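Local atomic coordinates of nucleoside permease NupG (Escherichia coli K-12, PDB entry 7DLA), a protein that carries purine and pyrimidine nucleosides across the bacterial inner membrane, driven by the proton motive force, as a member of the major facilitator superfamily. Residues Lys8-Gly19 with Ile135-Ala146. The protein carries 1 engineered substitution. Numbering follows the deposited sequence.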
loop_
_atom_site.group_PDB
_atom_site.type_symbol
_atom_site.label_atom_id
_atom_site.label_comp_id
_atom_site.label_asym_id
_atom_site.label_seq_id
_atom_site.Cartn_x
_atom_site.Cartn_y
_atom_site.Cartn_z
ATOM N N LYS A 8 19.379 4.938 5.955
ATOM C CA LYS A 8 19.064 3.561 5.585
ATOM C C LYS A 8 18.398 2.795 6.732
ATOM O O LYS A 8 17.486 1.985 6.498
ATOM C CB LYS A 8 20.338 2.857 5.143
ATOM C CG LYS A 8 20.885 3.393 3.877
ATOM C CD LYS A 8 21.712 2.364 3.162
ATOM C CE LYS A 8 22.840 3.000 2.354
ATOM N NZ LYS A 8 23.325 2.123 1.245
ATOM N N ILE A 9 18.845 3.021 7.972
ATOM C CA ILE A 9 18.178 2.416 9.118
ATOM C C ILE A 9 16.779 2.968 9.258
ATOM O O ILE A 9 15.841 2.214 9.551
ATOM C CB ILE A 9 19.000 2.637 10.396
ATOM C CG1 ILE A 9 20.361 1.986 10.220
ATOM C CG2 ILE A 9 18.284 2.071 11.607
ATOM C CD1 ILE A 9 21.368 2.502 11.124
ATOM N N LEU A 10 16.612 4.283 9.058
ATOM C CA LEU A 10 15.279 4.874 9.111
ATOM C C LEU A 10 14.352 4.264 8.063
ATOM O O LEU A 10 13.195 3.959 8.362
ATOM C CB LEU A 10 15.377 6.376 8.921
ATOM C CG LEU A 10 14.460 7.076 9.912
ATOM C CD1 LEU A 10 14.831 6.720 11.317
ATOM C CD2 LEU A 10 14.539 8.572 9.694
ATOM N N SER A 11 14.840 4.103 6.825
ATOM C CA SER A 11 14.047 3.470 5.772
ATOM C C SER A 11 13.675 2.051 6.178
ATOM O O SER A 11 12.482 1.688 6.201
ATOM C CB SER A 11 14.829 3.482 4.454
ATOM O OG SER A 11 13.978 3.546 3.328
ATOM N N PHE A 12 14.693 1.243 6.516
ATOM C CA PHE A 12 14.481 -0.121 6.980
ATOM C C PHE A 12 13.360 -0.176 8.000
ATOM O O PHE A 12 12.366 -0.876 7.804
ATOM C CB PHE A 12 15.740 -0.684 7.622
ATOM C CG PHE A 12 15.645 -2.159 7.882
ATOM C CD1 PHE A 12 15.916 -3.073 6.879
ATOM C CD2 PHE A 12 15.340 -2.635 9.135
ATOM C CE1 PHE A 12 15.834 -4.429 7.110
ATOM C CE2 PHE A 12 15.226 -3.997 9.359
ATOM C CZ PHE A 12 15.483 -4.892 8.336
ATOM N N LEU A 13 13.525 0.555 9.108
ATOM C CA LEU A 13 12.592 0.476 10.230
ATOM C C LEU A 13 11.203 0.943 9.833
ATOM O O LEU A 13 10.197 0.286 10.162
ATOM C CB LEU A 13 13.108 1.304 11.413
ATOM C CG LEU A 13 14.328 0.761 12.113
ATOM C CD1 LEU A 13 14.593 1.607 13.311
ATOM C CD2 LEU A 13 14.006 -0.645 12.515
ATOM N N GLN A 14 11.133 2.108 9.172
ATOM C CA GLN A 14 9.899 2.717 8.709
ATOM C C GLN A 14 9.029 1.674 8.039
ATOM O O GLN A 14 7.804 1.643 8.213
ATOM C CB GLN A 14 10.193 3.839 7.718
ATOM C CG GLN A 14 8.969 4.268 6.940
ATOM C CD GLN A 14 8.076 5.195 7.735
ATOM O OE1 GLN A 14 8.545 5.916 8.610
ATOM N NE2 GLN A 14 6.783 5.154 7.468
ATOM N N PHE A 15 9.665 0.801 7.274
ATOM C CA PHE A 15 8.865 -0.175 6.557
ATOM C C PHE A 15 8.834 -1.547 7.198
ATOM O O PHE A 15 7.867 -2.285 6.998
ATOM C CB PHE A 15 9.365 -0.271 5.130
ATOM C CG PHE A 15 9.058 0.932 4.354
ATOM C CD1 PHE A 15 7.739 1.287 4.129
ATOM C CD2 PHE A 15 10.066 1.760 3.907
ATOM C CE1 PHE A 15 7.441 2.425 3.413
ATOM C CE2 PHE A 15 9.780 2.893 3.186
ATOM C CZ PHE A 15 8.464 3.229 2.939
ATOM N N CYS A 16 9.861 -1.910 7.952
ATOM C CA CYS A 16 9.839 -3.165 8.675
ATOM C C CYS A 16 8.632 -3.208 9.589
ATOM O O CYS A 16 7.870 -4.178 9.573
ATOM C CB CYS A 16 11.124 -3.316 9.477
ATOM S SG CYS A 16 11.476 -5.002 9.826
ATOM N N LEU A 17 8.411 -2.129 10.354
ATOM C CA LEU A 17 7.288 -2.127 11.292
ATOM C C LEU A 17 5.972 -2.320 10.565
ATOM O O LEU A 17 5.071 -2.979 11.085
ATOM C CB LEU A 17 7.243 -0.842 12.124
ATOM C CG LEU A 17 6.788 0.506 11.552
ATOM C CD1 LEU A 17 5.266 0.748 11.624
ATOM C CD2 LEU A 17 7.509 1.617 12.264
ATOM N N TRP A 18 5.829 -1.737 9.376
ATOM C CA TRP A 18 4.596 -1.930 8.615
ATOM C C TRP A 18 4.466 -3.357 8.074
ATOM O O TRP A 18 3.406 -3.980 8.219
ATOM C CB TRP A 18 4.523 -0.915 7.478
ATOM C CG TRP A 18 3.106 -0.430 7.145
ATOM C CD1 TRP A 18 2.042 -0.351 7.997
ATOM C CD2 TRP A 18 2.660 0.118 5.901
ATOM N NE1 TRP A 18 0.948 0.160 7.347
ATOM C CE2 TRP A 18 1.301 0.463 6.060
ATOM C CE3 TRP A 18 3.271 0.334 4.659
ATOM C CZ2 TRP A 18 0.544 1.017 5.026
ATOM C CZ3 TRP A 18 2.521 0.876 3.641
ATOM C CH2 TRP A 18 1.168 1.213 3.828
ATOM N N GLY A 19 5.522 -3.880 7.434
ATOM C CA GLY A 19 5.449 -5.191 6.804
ATOM C C GLY A 19 5.222 -6.335 7.766
ATOM O O GLY A 19 4.700 -7.382 7.373
ATOM N N ILE A 135 19.057 4.521 -0.680
ATOM C CA ILE A 135 18.585 4.652 0.720
ATOM C C ILE A 135 17.135 4.185 0.749
ATOM O O ILE A 135 16.663 3.847 1.823
ATOM C CB ILE A 135 18.689 6.113 1.160
ATOM C CG1 ILE A 135 20.141 6.569 1.227
ATOM C CG2 ILE A 135 17.989 6.322 2.481
ATOM C CD1 ILE A 135 20.277 8.054 1.397
ATOM N N ARG A 136 16.464 4.183 -0.401
ATOM C CA ARG A 136 15.048 3.758 -0.420
ATOM C C ARG A 136 14.941 2.270 -0.728
ATOM O O ARG A 136 13.832 1.787 -0.785
ATOM C CB ARG A 136 14.242 4.547 -1.448
ATOM C CG ARG A 136 12.768 4.174 -1.478
ATOM C CD ARG A 136 11.966 4.805 -0.356
ATOM N NE ARG A 136 10.572 4.872 -0.739
ATOM C CZ ARG A 136 9.779 3.814 -0.829
ATOM N NH1 ARG A 136 8.523 3.968 -1.206
ATOM N NH2 ARG A 136 10.233 2.611 -0.530
ATOM N N ILE A 137 16.054 1.578 -0.908
ATOM C CA ILE A 137 15.969 0.120 -1.183
ATOM C C ILE A 137 15.928 -0.620 0.139
ATOM O O ILE A 137 15.642 -1.801 0.112
ATOM C CB ILE A 137 17.181 -0.382 -1.969
ATOM C CG1 ILE A 137 17.506 0.531 -3.145
ATOM C CG2 ILE A 137 16.955 -1.815 -2.402
ATOM C CD1 ILE A 137 18.607 0.012 -4.027
ATOM N N TRP A 138 16.269 0.054 1.227
ATOM C CA TRP A 138 16.315 -0.615 2.540
ATOM C C TRP A 138 14.927 -0.611 3.146
ATOM O O TRP A 138 14.668 -1.448 3.987
ATOM C CB TRP A 138 17.384 0.023 3.416
ATOM C CG TRP A 138 18.728 -0.417 2.950
ATOM C CD1 TRP A 138 19.544 0.210 2.066
ATOM C CD2 TRP A 138 19.353 -1.663 3.262
ATOM N NE1 TRP A 138 20.651 -0.549 1.835
ATOM C CE2 TRP A 138 20.564 -1.698 2.560
ATOM C CE3 TRP A 138 19.011 -2.736 4.080
ATOM C CZ2 TRP A 138 21.445 -2.764 2.660
ATOM C CZ3 TRP A 138 19.881 -3.786 4.176
ATOM C CH2 TRP A 138 21.078 -3.800 3.475
ATOM N N GLY A 139 14.050 0.250 2.645
ATOM C CA GLY A 139 12.656 0.269 3.119
ATOM C C GLY A 139 11.934 -0.928 2.549
ATOM O O GLY A 139 11.017 -1.427 3.185
ATOM N N THR A 140 12.351 -1.334 1.353
ATOM C CA THR A 140 11.857 -2.517 0.629
ATOM C C THR A 140 12.464 -3.747 1.286
ATOM O O THR A 140 11.779 -4.743 1.372
ATOM C CB THR A 140 12.296 -2.432 -0.828
ATOM O OG1 THR A 140 11.954 -1.115 -1.240
ATOM C CG2 THR A 140 11.580 -3.420 -1.716
ATOM N N ILE A 141 13.707 -3.661 1.740
ATOM C CA ILE A 141 14.313 -4.837 2.417
ATOM C C ILE A 141 13.621 -5.005 3.764
ATOM O O ILE A 141 13.271 -6.123 4.114
ATOM C CB ILE A 141 15.831 -4.683 2.578
ATOM C CG1 ILE A 141 16.547 -4.672 1.232
ATOM C CG2 ILE A 141 16.374 -5.789 3.457
ATOM C CD1 ILE A 141 18.013 -4.932 1.346
ATOM N N GLY A 142 13.456 -3.917 4.505
ATOM C CA GLY A 142 12.750 -4.043 5.770
ATOM C C GLY A 142 11.410 -4.720 5.608
ATOM O O GLY A 142 11.076 -5.654 6.340
ATOM N N PHE A 143 10.653 -4.295 4.602
ATOM C CA PHE A 143 9.328 -4.854 4.370
ATOM C C PHE A 143 9.402 -6.342 4.027
ATOM O O PHE A 143 8.777 -7.174 4.699
ATOM C CB PHE A 143 8.632 -4.086 3.245
ATOM C CG PHE A 143 7.135 -4.120 3.343
ATOM C CD1 PHE A 143 6.476 -3.217 4.164
ATOM C CD2 PHE A 143 6.385 -5.019 2.610
ATOM C CE1 PHE A 143 5.105 -3.215 4.263
ATOM C CE2 PHE A 143 5.013 -5.030 2.724
ATOM C CZ PHE A 143 4.370 -4.125 3.553
ATOM N N ILE A 144 10.123 -6.696 2.948
ATOM C CA ILE A 144 10.121 -8.101 2.515
ATOM C C ILE A 144 10.724 -9.020 3.578
ATOM O O ILE A 144 10.248 -10.146 3.785
ATOM C CB ILE A 144 10.807 -8.282 1.145
ATOM C CG1 ILE A 144 10.146 -7.377 0.090
ATOM C CG2 ILE A 144 10.837 -9.761 0.737
ATOM C CD1 ILE A 144 10.647 -7.593 -1.357
ATOM N N MET A 145 11.735 -8.557 4.304
ATOM C CA MET A 145 12.277 -9.381 5.367
ATOM C C MET A 145 11.307 -9.505 6.518
ATOM O O MET A 145 11.220 -10.574 7.106
ATOM C CB MET A 145 13.581 -8.800 5.854
ATOM C CG MET A 145 14.781 -9.603 5.491
ATOM S SD MET A 145 16.117 -8.721 6.306
ATOM C CE MET A 145 15.385 -8.485 7.929
ATOM N N ALA A 146 10.607 -8.426 6.896
ATOM C CA ALA A 146 9.630 -8.553 7.974
ATOM C C ALA A 146 8.597 -9.609 7.632
ATOM O O ALA A 146 8.254 -10.453 8.469
ATOM C CB ALA A 146 8.960 -7.214 8.270
#
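Two rings, one from each helix, settle face-down on glycines of the other helix: Phe12 on Gly142 and Phe143 on Gly19. Gly142 CA lies 3.7 Å from the centroid of the Phe12 ring, over its face, which meets the geometry of a CH-pi contact. In the reciprocal pair, Gly19 CA stands 3.5 Å from the centroid of the Phe143 ring, and again over its face. Phe12 reaches across because its CG is anti to the backbone N (chi1 -169°), which carries the ring as a knob among Trp138, Ile141, Gly142 and Met145. Within that hole, Ile141 CG2 and Met145 CE meet the ring edge in its plane, Met145 CE 3.6 Å from Phe12 CZ. The end of the Phe15 ring lies over one face of the Arg136 guanidinium, CE2 3.8 Å from NH2, the two planes 28° apart, while Lys8 lays CD against Trp138 CD1 at the cytoplasmic end.

Polar pairing between the segments is sparse. Ser11 OG donates to Ile135 O at 3.1 Å, in the carbonyl plane and on a lone pair. The backbones come close at the glycines: Phe12 CA is 4.3 Å from Gly139 CA and Cys16 CA 4.2 Å from Gly142 CA. The short axes approach to 6.7 Å at a crossing angle of -33°, and Phe12 CA makes a CA-H...O contact with Trp138 O.

Away from this interface, residues of 8-19 pack on helices 92-122 and 160-177, whereas Thr140 and Ile144 touch helix 253-299 of the C-terminal bundle. The contact therefore joins the first and fifth transmembrane helices, within the N-terminal six-helix bundle of the major facilitator fold, through glycine-mediated backbone proximity; its contacts are mainly apolar and CH-pi, with one serine hydroxyl tying helix 3-19 to the backbone at Ile135.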